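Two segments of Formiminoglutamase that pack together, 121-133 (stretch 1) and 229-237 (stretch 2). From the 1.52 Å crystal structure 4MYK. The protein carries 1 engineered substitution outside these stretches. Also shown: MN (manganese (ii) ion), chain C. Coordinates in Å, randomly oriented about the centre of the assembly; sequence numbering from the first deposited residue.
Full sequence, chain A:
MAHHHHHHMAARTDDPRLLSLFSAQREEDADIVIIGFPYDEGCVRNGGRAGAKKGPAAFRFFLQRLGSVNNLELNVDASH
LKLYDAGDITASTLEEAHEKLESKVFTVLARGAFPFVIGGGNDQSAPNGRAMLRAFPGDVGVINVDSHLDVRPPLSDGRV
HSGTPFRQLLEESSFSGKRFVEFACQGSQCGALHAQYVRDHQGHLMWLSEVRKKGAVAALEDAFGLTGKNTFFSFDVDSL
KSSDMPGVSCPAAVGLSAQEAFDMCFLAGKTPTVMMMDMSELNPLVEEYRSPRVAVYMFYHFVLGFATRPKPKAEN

Stretch 1 (121-133) GNDQSAPNGRAML
Stretch 2 229-237: KNTFFSFDV

A helix lies almost antiparallel along a buried strand. After a 3-10 turn at residues 122-124, the chain winds into a helix that runs on past Leu133, with Gly129 N bonded to Ser125 O at 2.9 Å and Leu133 N to Gly129 O, also at 2.9 Å. Strand 231-236 is extended, and its N-to-C direction makes 167° with that of the helix, the axes approaching to 9.5 Å. The register follows: CA of Asn122 lies 7.0 Å from CA of Asp236, CA of Ser125 7.2 Å from CA of Ser234, and CA of Gly129 7.1 Å from CA of Phe232.

Phe232 covers the most surface. Its CA-to-CB bond points toward the helix, and chi1 of 170° (t) with chi2 of 21° lays the ring along it. Ser125 O meets the ring edge, 3.7 Å from Phe232 CE2, although that oxygen also accepts the helical bond from Gly129 N. Asn128 CB packs 3.7 Å from Phe232 CZ. Gly129 N comes within 3.9 Å of Phe232 CE2, so helix backbone as well as side chain borders the ring.

Met132, one helical turn beyond Asn128, also points toward the strand. Its chi angles are all m (-74°, -72°, -65°), folding a flexible, apolar chain over the start of the strand: Met132 CG is 4.1 Å from Phe232 CB, and Met132 CE is 4.0 Å from Phe232 N.

Toward the other end the contact turns polar. Ser234, chi1 t, points at the helix, its OG 3.6 Å from OG of Ser125 (chi1 m); small side chains suit this close approach. Asp236, chi1 t, binds manganese through OD2 at 2.3 Å, carboxylate being an apt ligand for this cation. A water lies 2.4 Å from the manganese, and four further ligand atoms come from elsewhere in the structure.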

# COMPACT_ATOMS: atom_id res chain seq x y z
N GLY A 121 6.89 14.03 -19.00
CA GLY A 121 8.08 13.59 -18.28
C GLY A 121 8.90 14.69 -17.60
O GLY A 121 8.70 15.87 -17.85
N ASN A 122 9.84 14.27 -16.76
CA ASN A 122 10.71 15.15 -15.97
C ASN A 122 11.26 16.35 -16.72
O ASN A 122 11.52 17.42 -16.12
CB ASN A 122 11.92 14.38 -15.42
CG ASN A 122 11.55 13.29 -14.42
OD1 ASN A 122 10.70 13.47 -13.55
ND2 ASN A 122 12.23 12.15 -14.53
N ASP A 123 11.46 16.17 -18.02
CA ASP A 123 12.23 17.14 -18.82
C ASP A 123 11.58 18.53 -18.92
O ASP A 123 12.26 19.52 -19.17
CB ASP A 123 12.53 16.56 -20.20
CG ASP A 123 13.55 15.43 -20.15
OD1 ASP A 123 13.94 14.92 -21.22
OD2 ASP A 123 13.97 15.04 -19.03
N GLN A 124 10.27 18.58 -18.69
CA GLN A 124 9.52 19.83 -18.65
C GLN A 124 10.08 20.79 -17.59
O GLN A 124 9.89 22.01 -17.69
CB GLN A 124 8.05 19.54 -18.35
CG GLN A 124 7.77 19.13 -16.89
CD GLN A 124 6.30 18.90 -16.63
OE1 GLN A 124 5.46 19.07 -17.51
NE2 GLN A 124 5.97 18.50 -15.41
N SER A 125 10.76 20.24 -16.59
CA SER A 125 11.22 21.03 -15.45
C SER A 125 12.31 22.02 -15.84
O SER A 125 12.46 23.06 -15.21
CB SER A 125 11.73 20.12 -14.35
OG SER A 125 10.78 19.11 -14.06
N ALA A 126 13.08 21.69 -16.88
CA ALA A 126 14.13 22.59 -17.34
C ALA A 126 13.53 23.90 -17.88
O ALA A 126 13.88 24.98 -17.39
CB ALA A 126 15.01 21.90 -18.38
N PRO A 127 12.62 23.82 -18.86
CA PRO A 127 11.92 25.01 -19.35
C PRO A 127 11.27 25.80 -18.22
O PRO A 127 11.39 27.02 -18.14
CB PRO A 127 10.83 24.43 -20.25
CG PRO A 127 11.35 23.13 -20.70
CD PRO A 127 12.19 22.60 -19.58
N ASN A 128 10.58 25.07 -17.35
CA ASN A 128 9.89 25.65 -16.20
C ASN A 128 10.81 26.44 -15.27
O ASN A 128 10.48 27.54 -14.84
CB ASN A 128 9.19 24.55 -15.41
CG ASN A 128 7.99 23.99 -16.14
OD1 ASN A 128 7.51 24.57 -17.10
ND2 ASN A 128 7.49 22.86 -15.66
N GLY A 129 11.97 25.87 -14.97
CA GLY A 129 12.95 26.54 -14.15
C GLY A 129 13.53 27.79 -14.80
O GLY A 129 13.75 28.80 -14.12
N ARG A 130 13.80 27.73 -16.10
CA ARG A 130 14.32 28.89 -16.82
C ARG A 130 13.30 30.03 -16.84
O ARG A 130 13.66 31.20 -16.71
CB ARG A 130 14.76 28.51 -18.23
CG ARG A 130 16.06 27.73 -18.27
CD ARG A 130 16.57 27.55 -19.68
NE ARG A 130 15.65 26.78 -20.52
CZ ARG A 130 15.66 25.46 -20.63
NH1 ARG A 130 16.54 24.75 -19.92
NH2 ARG A 130 14.80 24.84 -21.43
N ALA A 131 12.03 29.68 -17.02
CA ALA A 131 10.93 30.63 -16.84
C ALA A 131 11.02 31.35 -15.48
O ALA A 131 10.73 32.54 -15.39
CB ALA A 131 9.57 29.93 -17.00
N MET A 132 11.42 30.60 -14.45
CA MET A 132 11.59 31.15 -13.10
C MET A 132 12.81 32.06 -13.02
O MET A 132 12.75 33.14 -12.44
CB MET A 132 11.73 30.05 -12.05
CG MET A 132 10.44 29.31 -11.70
SD MET A 132 9.23 30.24 -10.73
CE MET A 132 10.12 30.49 -9.18
N LEU A 133 13.92 31.61 -13.60
CA LEU A 133 15.17 32.37 -13.58
C LEU A 133 15.07 33.67 -14.37
O LEU A 133 15.87 34.59 -14.17
CB LEU A 133 16.33 31.53 -14.13
CG LEU A 133 16.69 30.24 -13.38
CD1 LEU A 133 17.83 29.51 -14.10
CD2 LEU A 133 17.04 30.52 -11.93
N LYS A 229 12.92 32.38 -1.30
CA LYS A 229 12.04 33.18 -2.14
C LYS A 229 11.86 32.55 -3.51
O LYS A 229 12.76 31.90 -4.03
CB LYS A 229 12.59 34.59 -2.31
CG LYS A 229 12.86 35.31 -1.02
CD LYS A 229 12.35 36.73 -1.09
CE LYS A 229 12.62 37.36 -2.45
NZ LYS A 229 12.09 38.76 -2.56
N ASN A 230 10.68 32.76 -4.09
CA ASN A 230 10.45 32.40 -5.48
C ASN A 230 10.78 30.95 -5.74
O ASN A 230 11.54 30.62 -6.66
CB ASN A 230 11.29 33.31 -6.39
CG ASN A 230 11.01 34.77 -6.16
OD1 ASN A 230 9.85 35.18 -6.01
ND2 ASN A 230 12.05 35.58 -6.12
N THR A 231 10.21 30.09 -4.91
CA THR A 231 10.45 28.66 -4.99
C THR A 231 9.60 27.95 -6.06
O THR A 231 8.38 28.14 -6.14
CB THR A 231 10.23 28.01 -3.63
OG1 THR A 231 11.21 28.51 -2.72
CG2 THR A 231 10.39 26.52 -3.73
N PHE A 232 10.28 27.17 -6.88
CA PHE A 232 9.69 26.30 -7.89
C PHE A 232 9.46 24.94 -7.22
O PHE A 232 10.42 24.26 -6.85
CB PHE A 232 10.66 26.18 -9.08
CG PHE A 232 10.28 25.14 -10.09
CD1 PHE A 232 8.98 24.66 -10.19
CD2 PHE A 232 11.23 24.63 -10.96
CE1 PHE A 232 8.64 23.69 -11.13
CE2 PHE A 232 10.89 23.67 -11.91
CZ PHE A 232 9.59 23.20 -11.98
N PHE A 233 8.19 24.57 -7.05
CA PHE A 233 7.83 23.32 -6.39
C PHE A 233 7.61 22.25 -7.45
O PHE A 233 6.56 22.18 -8.08
CB PHE A 233 6.57 23.51 -5.52
CG PHE A 233 6.24 22.32 -4.65
CD1 PHE A 233 7.19 21.78 -3.78
CD2 PHE A 233 4.97 21.75 -4.67
CE1 PHE A 233 6.87 20.68 -2.98
CE2 PHE A 233 4.65 20.67 -3.87
CZ PHE A 233 5.60 20.14 -3.02
N SER A 234 8.64 21.43 -7.65
CA SER A 234 8.67 20.42 -8.72
C SER A 234 8.43 19.03 -8.14
O SER A 234 9.25 18.51 -7.39
CB SER A 234 10.02 20.45 -9.45
OG SER A 234 10.01 19.65 -10.62
N PHE A 235 7.29 18.44 -8.49
CA PHE A 235 6.88 17.19 -7.86
C PHE A 235 6.84 16.01 -8.82
O PHE A 235 5.82 15.78 -9.47
CB PHE A 235 5.49 17.34 -7.23
CG PHE A 235 5.28 16.46 -6.04
CD1 PHE A 235 5.63 15.12 -6.07
CD2 PHE A 235 4.74 16.97 -4.86
CE1 PHE A 235 5.43 14.31 -4.98
CE2 PHE A 235 4.54 16.16 -3.75
CZ PHE A 235 4.89 14.84 -3.81
N ASP A 236 7.93 15.25 -8.89
CA ASP A 236 7.93 14.00 -9.66
C ASP A 236 7.11 12.99 -8.88
O ASP A 236 7.43 12.68 -7.75
CB ASP A 236 9.36 13.49 -9.85
CG ASP A 236 9.42 12.21 -10.68
OD1 ASP A 236 8.43 11.45 -10.75
OD2 ASP A 236 10.48 11.96 -11.29
N VAL A 237 6.03 12.49 -9.48
CA VAL A 237 5.13 11.62 -8.75
C VAL A 237 5.65 10.18 -8.55
O VAL A 237 5.07 9.39 -7.79
CB VAL A 237 3.68 11.64 -9.31
CG1 VAL A 237 3.09 13.03 -9.17
CG2 VAL A 237 3.65 11.20 -10.77
MN MN C . 11.77 10.21 -10.68
O HOH W 1 13.05 10.69 -12.65